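Long-range contacts in succinate-semialdehyde dehydrogenase (Synechococcus, PDB 3VZ3), which probably catalyses the NADP-dependent oxidation of succinic semialdehyde to succinate, as a member of the aldehyde dehydrogenase family: residues Q18-L23 and T185-A190; I84-K89 and W133-W138; D236-F241 and I266-F271. The protein carries 1 engineered substitution. All coordinates share one frame; numbering follows the deposited sequence.

Interaction 1: Q18-L23 and T185-A190. With NAP (NADP nicotinamide-adenine-dinucleotide phosphate), chain D.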
loop_
_atom_site.group_PDB
_atom_site.type_symbol
_atom_site.label_atom_id
_atom_site.label_comp_id
_atom_site.label_asym_id
_atom_site.label_seq_id
_atom_site.Cartn_x
_atom_site.Cartn_y
_atom_site.Cartn_z
ATOM N N GLN A 18 -36.995 -9.255 1.632
ATOM C CA GLN A 18 -36.804 -8.897 0.224
ATOM C C GLN A 18 -35.622 -9.674 -0.342
ATOM O O GLN A 18 -34.594 -9.777 0.303
ATOM C CB GLN A 18 -36.569 -7.381 0.084
ATOM C CG GLN A 18 -36.746 -6.860 -1.336
ATOM C CD GLN A 18 -36.844 -5.341 -1.425
ATOM O OE1 GLN A 18 -36.996 -4.642 -0.415
ATOM N NE2 GLN A 18 -36.761 -4.820 -2.655
ATOM N N ARG A 19 -35.780 -10.221 -1.543
ATOM C CA ARG A 19 -34.695 -10.927 -2.225
ATOM C C ARG A 19 -34.273 -10.134 -3.451
ATOM O O ARG A 19 -35.094 -9.454 -4.068
ATOM C CB ARG A 19 -35.143 -12.324 -2.651
ATOM C CG ARG A 19 -35.394 -13.273 -1.486
ATOM C CD ARG A 19 -35.823 -14.647 -1.965
ATOM N NE ARG A 19 -36.363 -15.427 -0.852
ATOM C CZ ARG A 19 -36.503 -16.751 -0.841
ATOM N NH1 ARG A 19 -36.135 -17.483 -1.889
ATOM N NH2 ARG A 19 -37.013 -17.347 0.232
ATOM N N PHE A 20 -32.992 -10.217 -3.792
ATOM C CA PHE A 20 -32.471 -9.483 -4.940
ATOM C C PHE A 20 -31.722 -10.443 -5.840
ATOM O O PHE A 20 -31.063 -11.378 -5.367
ATOM C CB PHE A 20 -31.542 -8.337 -4.493
ATOM C CG PHE A 20 -32.206 -7.324 -3.598
ATOM C CD1 PHE A 20 -32.641 -6.106 -4.116
ATOM C CD2 PHE A 20 -32.393 -7.586 -2.237
ATOM C CE1 PHE A 20 -33.249 -5.155 -3.288
ATOM C CE2 PHE A 20 -33.010 -6.641 -1.399
ATOM C CZ PHE A 20 -33.434 -5.422 -1.930
ATOM N N LYS A 21 -31.830 -10.211 -7.140
ATOM C CA LYS A 21 -31.105 -11.005 -8.120
ATOM C C LYS A 21 -29.669 -10.483 -8.261
ATOM O O LYS A 21 -29.453 -9.276 -8.363
ATOM C CB LYS A 21 -31.826 -10.915 -9.468
ATOM C CG LYS A 21 -31.401 -11.970 -10.437
ATOM C CD LYS A 21 -32.184 -11.840 -11.725
ATOM C CE LYS A 21 -31.862 -12.993 -12.648
ATOM N NZ LYS A 21 -32.670 -12.906 -13.887
ATOM N N ALA A 22 -28.696 -11.389 -8.283
ATOM C CA ALA A 22 -27.292 -10.992 -8.484
ATOM C C ALA A 22 -27.074 -10.583 -9.930
ATOM O O ALA A 22 -27.742 -11.112 -10.833
ATOM C CB ALA A 22 -26.353 -12.136 -8.119
ATOM N N LEU A 23 -26.148 -9.648 -10.160
ATOM C CA LEU A 23 -25.760 -9.302 -11.535
ATOM C C LEU A 23 -25.138 -10.503 -12.225
ATOM O O LEU A 23 -24.475 -11.321 -11.576
ATOM C CB LEU A 23 -24.758 -8.149 -11.552
ATOM C CG LEU A 23 -25.223 -6.825 -10.924
ATOM C CD1 LEU A 23 -24.115 -5.801 -11.026
ATOM C CD2 LEU A 23 -26.483 -6.272 -11.595
ATOM N N THR A 185 -23.485 0.653 -7.074
ATOM C CA THR A 185 -23.580 -0.500 -6.206
ATOM C C THR A 185 -23.732 -1.746 -7.066
ATOM O O THR A 185 -24.581 -1.786 -7.959
ATOM C CB THR A 185 -24.780 -0.334 -5.244
ATOM O OG1 THR A 185 -24.416 0.617 -4.241
ATOM C CG2 THR A 185 -25.143 -1.640 -4.565
ATOM N N LEU A 186 -22.903 -2.748 -6.781
ATOM C CA LEU A 186 -22.935 -4.036 -7.467
ATOM C C LEU A 186 -23.584 -5.083 -6.572
ATOM O O LEU A 186 -22.993 -5.508 -5.572
ATOM C CB LEU A 186 -21.497 -4.480 -7.768
ATOM C CG LEU A 186 -20.635 -3.520 -8.564
ATOM C CD1 LEU A 186 -19.298 -4.228 -8.799
ATOM C CD2 LEU A 186 -21.295 -3.147 -9.901
ATOM N N LEU A 187 -24.798 -5.491 -6.917
ATOM C CA LEU A 187 -25.456 -6.569 -6.176
ATOM C C LEU A 187 -24.888 -7.886 -6.683
ATOM O O LEU A 187 -25.443 -8.529 -7.594
ATOM C CB LEU A 187 -26.985 -6.511 -6.343
ATOM C CG LEU A 187 -27.640 -5.257 -5.723
ATOM C CD1 LEU A 187 -29.135 -5.367 -5.902
ATOM C CD2 LEU A 187 -27.296 -5.070 -4.237
ATOM N N ILE A 188 -23.772 -8.283 -6.076
ATOM C CA ILE A 188 -23.034 -9.483 -6.487
ATOM C C ILE A 188 -22.538 -10.268 -5.261
ATOM O O ILE A 188 -22.369 -9.701 -4.172
ATOM C CB ILE A 188 -21.849 -9.120 -7.448
ATOM C CG1 ILE A 188 -20.765 -8.294 -6.730
ATOM C CG2 ILE A 188 -22.372 -8.441 -8.747
ATOM C CD1 ILE A 188 -19.492 -8.015 -7.574
ATOM N N GLY A 189 -22.290 -11.557 -5.456
ATOM C CA GLY A 189 -21.779 -12.407 -4.383
ATOM C C GLY A 189 -20.271 -12.290 -4.213
ATOM O O GLY A 189 -19.574 -11.752 -5.084
ATOM N N ALA A 190 -19.770 -12.820 -3.099
ATOM C CA ALA A 190 -18.333 -12.853 -2.836
ATOM C C ALA A 190 -17.557 -13.536 -3.967
ATOM O O ALA A 190 -16.454 -13.110 -4.310
ATOM C CB ALA A 190 -18.053 -13.538 -1.506
HETATM P PA NAP D . -16.770 -10.680 5.816
HETATM O O1A NAP D . -17.380 -12.035 5.766
HETATM O O2A NAP D . -15.311 -10.644 5.561
HETATM O O5B NAP D . -17.569 -9.736 4.772
HETATM C C5B NAP D . -17.089 -8.458 4.400
HETATM C C4B NAP D . -17.313 -8.301 2.896
HETATM O O4B NAP D . -16.467 -9.201 2.186
HETATM C C3B NAP D . -18.730 -8.642 2.456
HETATM O O3B NAP D . -19.048 -7.754 1.405
HETATM C C2B NAP D . -18.622 -10.077 1.954
HETATM O O2B NAP D . -19.572 -10.407 0.970
HETATM C C1B NAP D . -17.237 -10.043 1.340
HETATM N N9A NAP D . -16.527 -11.331 1.216
HETATM C C8A NAP D . -16.564 -12.445 2.026
HETATM N N7A NAP D . -15.704 -13.370 1.505
HETATM C C5A NAP D . -15.127 -12.850 0.391
HETATM C C6A NAP D . -14.189 -13.337 -0.519
HETATM N N6A NAP D . -13.674 -14.559 -0.374
HETATM N N1A NAP D . -13.792 -12.541 -1.580
HETATM C C2A NAP D . -14.312 -11.266 -1.747
HETATM N N3A NAP D . -15.245 -10.787 -0.842
HETATM C C4A NAP D . -15.637 -11.569 0.205
HETATM O O3 NAP D . -17.012 -9.944 7.226
HETATM P PN NAP D . -17.987 -10.269 8.464
HETATM O O1N NAP D . -19.275 -10.775 7.940
HETATM O O2N NAP D . -17.231 -11.102 9.440
HETATM O O5D NAP D . -18.131 -8.758 9.016
HETATM C C5D NAP D . -17.503 -8.381 10.227
HETATM C C4D NAP D . -15.998 -8.189 10.086
HETATM O O4D NAP D . -15.729 -6.884 9.638
HETATM C C3D NAP D . -15.265 -8.308 11.418
HETATM O O3D NAP D . -14.733 -9.596 11.628
HETATM C C2D NAP D . -14.131 -7.325 11.304
HETATM O O2D NAP D . -13.015 -8.101 10.955
HETATM C C1D NAP D . -14.454 -6.468 10.097
HETATM N N1N NAP D . -14.431 -5.000 10.280
HETATM C C2N NAP D . -13.256 -4.277 10.273
HETATM C C3N NAP D . -13.294 -2.885 10.434
HETATM C C7N NAP D . -12.076 -1.999 10.366
HETATM O O7N NAP D . -12.267 -0.628 10.067
HETATM N N7N NAP D . -10.857 -2.494 10.589
HETATM C C4N NAP D . -14.521 -2.253 10.569
HETATM C C5N NAP D . -15.700 -2.991 10.541
HETATM C C6N NAP D . -15.642 -4.368 10.388
HETATM P P2B NAP D . -20.810 -11.413 1.265
HETATM O O1X NAP D . -21.544 -11.582 -0.042
HETATM O O2X NAP D . -21.693 -10.812 2.327
HETATM O O3X NAP D . -20.219 -12.722 1.773
#

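Interaction 2: I84-K89 and W133-W138. With SSN (4-oxobutanoic acid), chain C; NAP (NADP nicotinamide-adenine-dinucleotide phosphate), chain D.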
loop_
_atom_site.group_PDB
_atom_site.type_symbol
_atom_site.label_atom_id
_atom_site.label_comp_id
_atom_site.label_asym_id
_atom_site.label_seq_id
_atom_site.Cartn_x
_atom_site.Cartn_y
_atom_site.Cartn_z
ATOM N N ILE A 84 -28.912 5.955 13.818
ATOM C CA ILE A 84 -29.008 7.420 13.657
ATOM C C ILE A 84 -27.609 8.045 13.783
ATOM O O ILE A 84 -27.219 8.862 12.942
ATOM C CB ILE A 84 -30.014 8.060 14.662
ATOM C CG1 ILE A 84 -31.444 7.756 14.212
ATOM C CG2 ILE A 84 -29.834 9.585 14.708
ATOM C CD1 ILE A 84 -32.545 8.031 15.266
ATOM N N ALA A 85 -26.866 7.642 14.815
ATOM C CA ALA A 85 -25.490 8.101 15.021
ATOM C C ALA A 85 -24.612 7.766 13.817
ATOM O O ALA A 85 -23.750 8.555 13.431
ATOM C CB ALA A 85 -24.884 7.486 16.318
ATOM N N GLU A 86 -24.831 6.588 13.238
ATOM C CA GLU A 86 -24.048 6.166 12.079
ATOM C C GLU A 86 -24.320 7.064 10.868
ATOM O O GLU A 86 -23.392 7.432 10.132
ATOM C CB GLU A 86 -24.338 4.715 11.720
ATOM C CG GLU A 86 -23.427 4.223 10.593
ATOM C CD GLU A 86 -23.526 2.753 10.278
ATOM O OE1 GLU A 86 -23.047 2.375 9.177
ATOM O OE2 GLU A 86 -24.058 1.981 11.110
ATOM N N ALA A 87 -25.598 7.374 10.660
ATOM C CA ALA A 87 -25.994 8.275 9.576
ATOM C C ALA A 87 -25.367 9.671 9.768
ATOM O O ALA A 87 -24.837 10.269 8.814
ATOM C CB ALA A 87 -27.521 8.348 9.479
ATOM N N GLU A 88 -25.373 10.166 11.006
ATOM C CA GLU A 88 -24.715 11.438 11.320
ATOM C C GLU A 88 -23.207 11.401 11.040
ATOM O O GLU A 88 -22.638 12.368 10.510
ATOM C CB GLU A 88 -24.958 11.831 12.786
ATOM C CG GLU A 88 -26.407 12.153 13.098
ATOM C CD GLU A 88 -26.707 12.277 14.607
ATOM O OE1 GLU A 88 -25.867 11.886 15.460
ATOM O OE2 GLU A 88 -27.804 12.763 14.942
ATOM N N LYS A 89 -22.554 10.293 11.402
ATOM C CA LYS A 89 -21.104 10.200 11.241
ATOM C C LYS A 89 -20.745 10.152 9.756
ATOM O O LYS A 89 -19.711 10.690 9.318
ATOM C CB LYS A 89 -20.571 8.967 11.979
ATOM C CG LYS A 89 -19.078 9.033 12.267
ATOM C CD LYS A 89 -18.675 7.928 13.229
ATOM C CE LYS A 89 -17.175 7.932 13.475
ATOM N NZ LYS A 89 -16.834 6.844 14.424
ATOM N N TRP A 133 -21.294 -5.725 6.720
ATOM C CA TRP A 133 -22.645 -5.387 7.170
ATOM C C TRP A 133 -22.725 -4.594 8.482
ATOM O O TRP A 133 -23.790 -4.065 8.797
ATOM C CB TRP A 133 -23.533 -6.654 7.265
ATOM C CG TRP A 133 -22.868 -7.723 8.054
ATOM C CD1 TRP A 133 -22.168 -8.790 7.558
ATOM C CD2 TRP A 133 -22.751 -7.797 9.490
ATOM N NE1 TRP A 133 -21.645 -9.533 8.594
ATOM C CE2 TRP A 133 -21.974 -8.939 9.784
ATOM C CE3 TRP A 133 -23.225 -7.009 10.552
ATOM C CZ2 TRP A 133 -21.677 -9.327 11.103
ATOM C CZ3 TRP A 133 -22.914 -7.384 11.866
ATOM C CH2 TRP A 133 -22.141 -8.530 12.124
ATOM N N ASN A 134 -21.626 -4.525 9.245
ATOM C CA ASN A 134 -21.721 -4.042 10.636
ATOM C C ASN A 134 -21.902 -2.533 10.811
ATOM O O ASN A 134 -22.585 -2.095 11.741
ATOM C CB ASN A 134 -20.599 -4.598 11.526
ATOM C CG ASN A 134 -19.237 -4.001 11.218
ATOM O OD1 ASN A 134 -18.917 -3.690 10.070
ATOM N ND2 ASN A 134 -18.405 -3.868 12.255
ATOM N N PHE A 135 -21.307 -1.760 9.898
ATOM C CA PHE A 135 -21.536 -0.316 9.795
ATOM C C PHE A 135 -21.820 -0.045 8.326
ATOM O O PHE A 135 -20.955 0.459 7.602
ATOM C CB PHE A 135 -20.330 0.490 10.309
ATOM C CG PHE A 135 -20.163 0.412 11.796
ATOM C CD1 PHE A 135 -19.413 -0.608 12.368
ATOM C CD2 PHE A 135 -20.792 1.337 12.622
ATOM C CE1 PHE A 135 -19.281 -0.686 13.762
ATOM C CE2 PHE A 135 -20.664 1.271 14.008
ATOM C CZ PHE A 135 -19.916 0.252 14.574
ATOM N N PRO A 136 -23.036 -0.399 7.883
ATOM C CA PRO A 136 -23.312 -0.460 6.442
ATOM C C PRO A 136 -23.353 0.878 5.732
ATOM O O PRO A 136 -23.301 0.899 4.498
ATOM C CB PRO A 136 -24.683 -1.136 6.370
ATOM C CG PRO A 136 -25.345 -0.806 7.661
ATOM C CD PRO A 136 -24.222 -0.758 8.683
ATOM N N PHE A 137 -23.472 1.973 6.480
ATOM C CA PHE A 137 -23.398 3.307 5.882
ATOM C C PHE A 137 -22.007 3.899 6.107
ATOM O O PHE A 137 -21.344 4.305 5.160
ATOM C CB PHE A 137 -24.476 4.245 6.470
ATOM C CG PHE A 137 -25.776 4.256 5.712
ATOM C CD1 PHE A 137 -26.530 3.086 5.548
ATOM C CD2 PHE A 137 -26.297 5.467 5.226
ATOM C CE1 PHE A 137 -27.759 3.109 4.859
ATOM C CE2 PHE A 137 -27.530 5.509 4.536
ATOM C CZ PHE A 137 -28.263 4.325 4.350
ATOM N N TRP A 138 -21.569 3.917 7.364
ATOM C CA TRP A 138 -20.319 4.551 7.737
ATOM C C TRP A 138 -19.122 3.978 6.978
ATOM O O TRP A 138 -18.315 4.742 6.479
ATOM C CB TRP A 138 -20.120 4.499 9.255
ATOM C CG TRP A 138 -18.745 4.754 9.717
ATOM C CD1 TRP A 138 -17.923 3.857 10.334
ATOM C CD2 TRP A 138 -18.005 5.988 9.630
ATOM N NE1 TRP A 138 -16.726 4.443 10.639
ATOM C CE2 TRP A 138 -16.742 5.749 10.214
ATOM C CE3 TRP A 138 -18.286 7.261 9.117
ATOM C CZ2 TRP A 138 -15.754 6.742 10.312
ATOM C CZ3 TRP A 138 -17.304 8.253 9.205
ATOM C CH2 TRP A 138 -16.053 7.987 9.799
HETATM C C1 SSN C . -15.316 2.316 13.257
HETATM O O1 SSN C . -16.173 2.613 14.135
HETATM C C2 SSN C . -14.803 0.903 13.130
HETATM O O2 SSN C . -14.853 3.137 12.457
HETATM C C3 SSN C . -15.993 0.031 12.772
HETATM C C4 SSN C . -16.049 -1.120 13.751
HETATM O O4 SSN C . -16.159 -2.260 13.334
HETATM P PA NAP D . -16.770 -10.680 5.816
HETATM O O1A NAP D . -17.380 -12.035 5.766
HETATM O O2A NAP D . -15.311 -10.644 5.561
HETATM O O5B NAP D . -17.569 -9.736 4.772
HETATM C C5B NAP D . -17.089 -8.458 4.400
HETATM C C4B NAP D . -17.313 -8.301 2.896
HETATM O O4B NAP D . -16.467 -9.201 2.186
HETATM C C3B NAP D . -18.730 -8.642 2.456
HETATM O O3B NAP D . -19.048 -7.754 1.405
HETATM C C2B NAP D . -18.622 -10.077 1.954
HETATM O O2B NAP D . -19.572 -10.407 0.970
HETATM C C1B NAP D . -17.237 -10.043 1.340
HETATM N N9A NAP D . -16.527 -11.331 1.216
HETATM C C8A NAP D . -16.564 -12.445 2.026
HETATM N N7A NAP D . -15.704 -13.370 1.505
HETATM C C5A NAP D . -15.127 -12.850 0.391
HETATM C C6A NAP D . -14.189 -13.337 -0.519
HETATM N N6A NAP D . -13.674 -14.559 -0.374
HETATM N N1A NAP D . -13.792 -12.541 -1.580
HETATM C C2A NAP D . -14.312 -11.266 -1.747
HETATM N N3A NAP D . -15.245 -10.787 -0.842
HETATM C C4A NAP D . -15.637 -11.569 0.205
HETATM O O3 NAP D . -17.012 -9.944 7.226
HETATM P PN NAP D . -17.987 -10.269 8.464
HETATM O O1N NAP D . -19.275 -10.775 7.940
HETATM O O2N NAP D . -17.231 -11.102 9.440
HETATM O O5D NAP D . -18.131 -8.758 9.016
HETATM C C5D NAP D . -17.503 -8.381 10.227
HETATM C C4D NAP D . -15.998 -8.189 10.086
HETATM O O4D NAP D . -15.729 -6.884 9.638
HETATM C C3D NAP D . -15.265 -8.308 11.418
HETATM O O3D NAP D . -14.733 -9.596 11.628
HETATM C C2D NAP D . -14.131 -7.325 11.304
HETATM O O2D NAP D . -13.015 -8.101 10.955
HETATM C C1D NAP D . -14.454 -6.468 10.097
HETATM N N1N NAP D . -14.431 -5.000 10.280
HETATM C C2N NAP D . -13.256 -4.277 10.273
HETATM C C3N NAP D . -13.294 -2.885 10.434
HETATM C C7N NAP D . -12.076 -1.999 10.366
HETATM O O7N NAP D . -12.267 -0.628 10.067
HETATM N N7N NAP D . -10.857 -2.494 10.589
HETATM C C4N NAP D . -14.521 -2.253 10.569
HETATM C C5N NAP D . -15.700 -2.991 10.541
HETATM C C6N NAP D . -15.642 -4.368 10.388
HETATM P P2B NAP D . -20.810 -11.413 1.265
HETATM O O1X NAP D . -21.544 -11.582 -0.042
HETATM O O2X NAP D . -21.693 -10.812 2.327
HETATM O O3X NAP D . -20.219 -12.722 1.773
#

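Interaction 3: D236-F241 and I266-F271. With SSN (4-oxobutanoic acid), chain C.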
loop_
_atom_site.group_PDB
_atom_site.type_symbol
_atom_site.label_atom_id
_atom_site.label_comp_id
_atom_site.label_asym_id
_atom_site.label_seq_id
_atom_site.Cartn_x
_atom_site.Cartn_y
_atom_site.Cartn_z
ATOM N N ASP A 236 -9.260 -6.110 20.452
ATOM C CA ASP A 236 -8.597 -4.982 21.098
ATOM C C ASP A 236 -8.581 -5.130 22.612
ATOM O O ASP A 236 -9.598 -5.515 23.216
ATOM C CB ASP A 236 -9.258 -3.647 20.753
ATOM C CG ASP A 236 -9.164 -3.267 19.253
ATOM O OD1 ASP A 236 -8.663 -4.051 18.396
ATOM O OD2 ASP A 236 -9.640 -2.146 18.950
ATOM N N PRO A 237 -7.431 -4.815 23.231
ATOM C CA PRO A 237 -7.372 -4.809 24.680
ATOM C C PRO A 237 -7.954 -3.526 25.255
ATOM O O PRO A 237 -7.912 -2.469 24.604
ATOM C CB PRO A 237 -5.858 -4.857 24.971
ATOM C CG PRO A 237 -5.248 -4.086 23.815
ATOM C CD PRO A 237 -6.136 -4.432 22.609
ATOM N N PHE A 238 -8.462 -3.630 26.480
ATOM C CA PHE A 238 -8.968 -2.485 27.240
ATOM C C PHE A 238 -8.290 -2.677 28.590
ATOM O O PHE A 238 -8.684 -3.549 29.378
ATOM C CB PHE A 238 -10.490 -2.587 27.351
ATOM C CG PHE A 238 -11.155 -1.371 27.927
ATOM C CD1 PHE A 238 -11.302 -1.222 29.315
ATOM C CD2 PHE A 238 -11.694 -0.391 27.080
ATOM C CE1 PHE A 238 -11.965 -0.099 29.848
ATOM C CE2 PHE A 238 -12.365 0.733 27.607
ATOM C CZ PHE A 238 -12.498 0.871 28.989
ATOM N N VAL A 239 -7.229 -1.908 28.825
ATOM C CA VAL A 239 -6.311 -2.157 29.952
ATOM C C VAL A 239 -6.629 -1.157 31.043
ATOM O O VAL A 239 -6.726 0.038 30.773
ATOM C CB VAL A 239 -4.819 -2.006 29.510
ATOM C CG1 VAL A 239 -3.859 -2.383 30.653
ATOM C CG2 VAL A 239 -4.540 -2.852 28.277
ATOM N N VAL A 240 -6.781 -1.632 32.281
ATOM C CA VAL A 240 -7.188 -0.746 33.363
ATOM C C VAL A 240 -6.202 -0.873 34.518
ATOM O O VAL A 240 -6.042 -1.947 35.095
ATOM C CB VAL A 240 -8.637 -1.012 33.825
ATOM C CG1 VAL A 240 -9.032 0.004 34.905
ATOM C CG2 VAL A 240 -9.619 -0.956 32.630
ATOM N N PHE A 241 -5.525 0.230 34.817
ATOM C CA PHE A 241 -4.483 0.245 35.850
ATOM C C PHE A 241 -4.899 1.017 37.110
ATOM O O PHE A 241 -5.929 1.692 37.099
ATOM C CB PHE A 241 -3.125 0.672 35.252
ATOM C CG PHE A 241 -2.242 -0.509 34.900
ATOM C CD1 PHE A 241 -2.769 -1.594 34.194
ATOM C CD2 PHE A 241 -0.910 -0.551 35.302
ATOM C CE1 PHE A 241 -1.984 -2.713 33.887
ATOM C CE2 PHE A 241 -0.111 -1.676 35.000
ATOM C CZ PHE A 241 -0.654 -2.749 34.296
ATOM N N ILE A 266 -13.387 -2.580 16.506
ATOM C CA ILE A 266 -12.703 -1.870 17.603
ATOM C C ILE A 266 -13.449 -1.943 18.930
ATOM O O ILE A 266 -13.284 -1.079 19.798
ATOM C CB ILE A 266 -12.354 -0.402 17.244
ATOM C CG1 ILE A 266 -13.603 0.370 16.764
ATOM C CG2 ILE A 266 -11.232 -0.396 16.196
ATOM C CD1 ILE A 266 -13.353 1.885 16.539
ATOM N N ALA A 267 -14.275 -2.982 19.088
ATOM C CA ALA A 267 -14.873 -3.251 20.396
ATOM C C ALA A 267 -13.755 -3.477 21.426
ATOM O O ALA A 267 -12.676 -3.952 21.076
ATOM C CB ALA A 267 -15.765 -4.500 20.326
ATOM N N ALA A 268 -14.023 -3.153 22.688
ATOM C CA ALA A 268 -13.164 -3.635 23.770
ATOM C C ALA A 268 -13.474 -5.129 23.945
ATOM O O ALA A 268 -14.574 -5.491 24.417
ATOM C CB ALA A 268 -13.439 -2.857 25.059
ATOM N N LYS A 269 -12.542 -6.004 23.561
ATOM C CA LYS A 269 -12.829 -7.445 23.594
ATOM C C LYS A 269 -12.142 -8.169 24.730
ATOM O O LYS A 269 -12.671 -9.173 25.246
ATOM C CB LYS A 269 -12.528 -8.135 22.255
ATOM C CG LYS A 269 -13.303 -7.533 21.051
ATOM C CD LYS A 269 -13.497 -8.547 19.899
ATOM C CE LYS A 269 -14.339 -7.922 18.752
ATOM N NZ LYS A 269 -13.558 -7.017 17.854
ATOM N N ARG A 270 -10.959 -7.678 25.108
ATOM C CA ARG A 270 -10.186 -8.300 26.175
ATOM C C ARG A 270 -9.866 -7.265 27.255
ATOM O O ARG A 270 -9.044 -6.359 27.034
ATOM C CB ARG A 270 -8.903 -8.964 25.630
ATOM C CG ARG A 270 -9.203 -10.189 24.734
ATOM C CD ARG A 270 -7.964 -10.786 24.045
ATOM N NE ARG A 270 -7.256 -9.712 23.362
ATOM C CZ ARG A 270 -5.990 -9.359 23.580
ATOM N NH1 ARG A 270 -5.191 -10.095 24.355
ATOM N NH2 ARG A 270 -5.513 -8.297 22.946
ATOM N N PHE A 271 -10.535 -7.402 28.403
ATOM C CA PHE A 271 -10.337 -6.494 29.534
ATOM C C PHE A 271 -9.164 -6.996 30.348
ATOM O O PHE A 271 -9.194 -8.112 30.873
ATOM C CB PHE A 271 -11.614 -6.390 30.383
ATOM C CG PHE A 271 -12.734 -5.682 29.665
ATOM C CD1 PHE A 271 -13.003 -4.341 29.916
ATOM C CD2 PHE A 271 -13.489 -6.346 28.703
ATOM C CE1 PHE A 271 -14.029 -3.679 29.226
ATOM C CE2 PHE A 271 -14.500 -5.687 27.987
ATOM C CZ PHE A 271 -14.784 -4.351 28.266
HETATM C C1 SSN C . -15.316 2.316 13.257
HETATM O O1 SSN C . -16.173 2.613 14.135
HETATM C C2 SSN C . -14.803 0.903 13.130
HETATM O O2 SSN C . -14.853 3.137 12.457
HETATM C C3 SSN C . -15.993 0.031 12.772
HETATM C C4 SSN C . -16.049 -1.120 13.751
HETATM O O4 SSN C . -16.159 -2.260 13.334
HETATM O O HOH W 1 -11.617 -5.315 18.936
HETATM O O HOH W 2 -10.763 -0.838 21.056
#

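Interaction 1: Q18-L23 and T185-A190
The carbonyl oxygen of Leu187 is gripped from 18-23 by two adjacent donors: Leu23 N hydrogen-bonds to Leu187 O at 2.9 Å (159° at the hydrogen), while a weaker CA-H contact brings Ala22 CA to within 3.2 Å of Leu187 O. Leu187 is the centre of an inverse gamma turn, whose sharp bend presents this oxygen to the incoming chain.

Apolar contacts lie round the bond. Leu23 presents its CB to the branch methyl of Ile188, CB to CG2 3.7 Å, and Leu23 CD1 meets Leu186 CD2 at 4.0 Å, the two leucine side chains crossing nearly at right angles. Phe20 CD1 lies 4.0 Å from Leu187 CD1, the methyl oblique to the ring. Further along the same loop, Ala190 CB rests 3.6 Å from C5A of the NADP adenine, so this loop also serves the cofactor pocket.

Helix 25-42 adds Ile28 and Lys31 around Leu23, and Gln164 and Leu167 of helix 163-176 pack against Phe20. The contact thus joins the chain that follows strand 16-19 to the loop between strand 183-185 and helix 193-198.

Interaction 2: I84-K89 and W133-W138
Glu86 reaches from helix 80-104 into the loop at 133-138, and its OE1 accepts from two successive amides, Phe137 N at 2.8 Å and Trp138 N at 2.8 Å from that oxygen. The position of OE1 is somewhat doubtful, because it lies too close to the backbone of Phe135. With CG anti to the backbone N (chi1 -175°) and the chain extended beyond it, the carboxylate is carried to this loop, and Glu86 CG packs on Trp138 CB at 3.6 Å.

The more open side holds the partly exposed Lys89 and Phe135. Lys89 still packs closely over one face of the Trp138 indole: CG sits 3.9 Å from the six-membered ring centroid, 22° off the normal, a CH-pi contact, and NZ goes on to Ser422 O. Phe135 is loose only toward Glu86, its CD2 3.7 Å from Glu86 OE2; its ring packs on 4-oxobutanoic acid, Phe135 CE1 to ligand C4 3.3 Å.

Chemically, Glu86, its OE2 salt-bridged to Lys78 and its OE1 at the amides leading into helix 138-149, is probably ionised. Lys89 backs the indole whose Trp138 NE1 hydrogen-bonds in the ring plane to SSN O2, a carboxylate oxygen 2.9 Å away, consistent with substrate recognition.

Interaction 3: D236-F241 and I266-F271
Strand 237-240, helix 246-258 and strand 270-274 form a beta-alpha-beta unit, and this contact pairs its two strands in parallel. The evidence is the register, Pro237 with Arg270 and Phe238 with Phe271, and three backbone bonds. Asp236 O accepts twice, from Lys269 N at 3.0 Å in the carbonyl plane and from Arg270 N at 3.2 Å with the donor tilted 27° out of it; Phe238 N then donates to Arg270 O at 2.8 Å.

On one face of the sheet Phe238 and Phe271 cross obliquely, ring centroids 5.2 Å apart and planes at 47°. Phe238 CB lies over the Phe271 ring, and with CG anti to the backbone N (chi1 -171°), the Phe238 ring has its CD1 3.6 Å from Phe271 CD1 and its CD2 3.6 Å from Ala268 CB. A serine here would probably leave Phe271 CD1 and Ala268 CB without their ring contacts and open a gap where the ring had packed.

Around Asp236, water 2 donates both to Asp236 OD2, 2.7 Å away, and to Ile266 O, while water 1 links Asp236 N, Ala267 O and Lys269 NZ. Asp236 OD1 is held by Gly391 N. Ile266, whose O is bonded to water 2, contributes an apolar side chain to the substrate pocket, its CD1 3.8 Å from O1 of 4-oxobutanoic acid.

The chemistry implies that the buried cations are met in different ways: Lys269 NZ by water 1, Gly234 O and Glu362, whose carboxylate probably helps to balance its charge, and the Arg270 guanidinium by the carbonyl oxygens of Leu382 and Ala383.

Overall arrangement
The three contacts follow the two ligands across the fold. Interaction 2 is nested in the chain loop closed by interaction 1, their centres about 21 Å apart and nearest atoms about 9 Å; both reach NADP, interaction 1 at the adenine and interaction 2 along the pyrophosphate and nicotinamide. Interaction 3 follows later in the chain. It comes within about 6 Å of interaction 2, nearest atoms, and the two share 4-oxobutanoic acid: Asn134, Phe135 and Trp138 line the pocket from 133-138, Ile266 from 266-271. Interactions 1 and 3 lie on opposite sides of the chain's centre, about 37 Å apart between centres, leaving interaction 2 to meet both ligands.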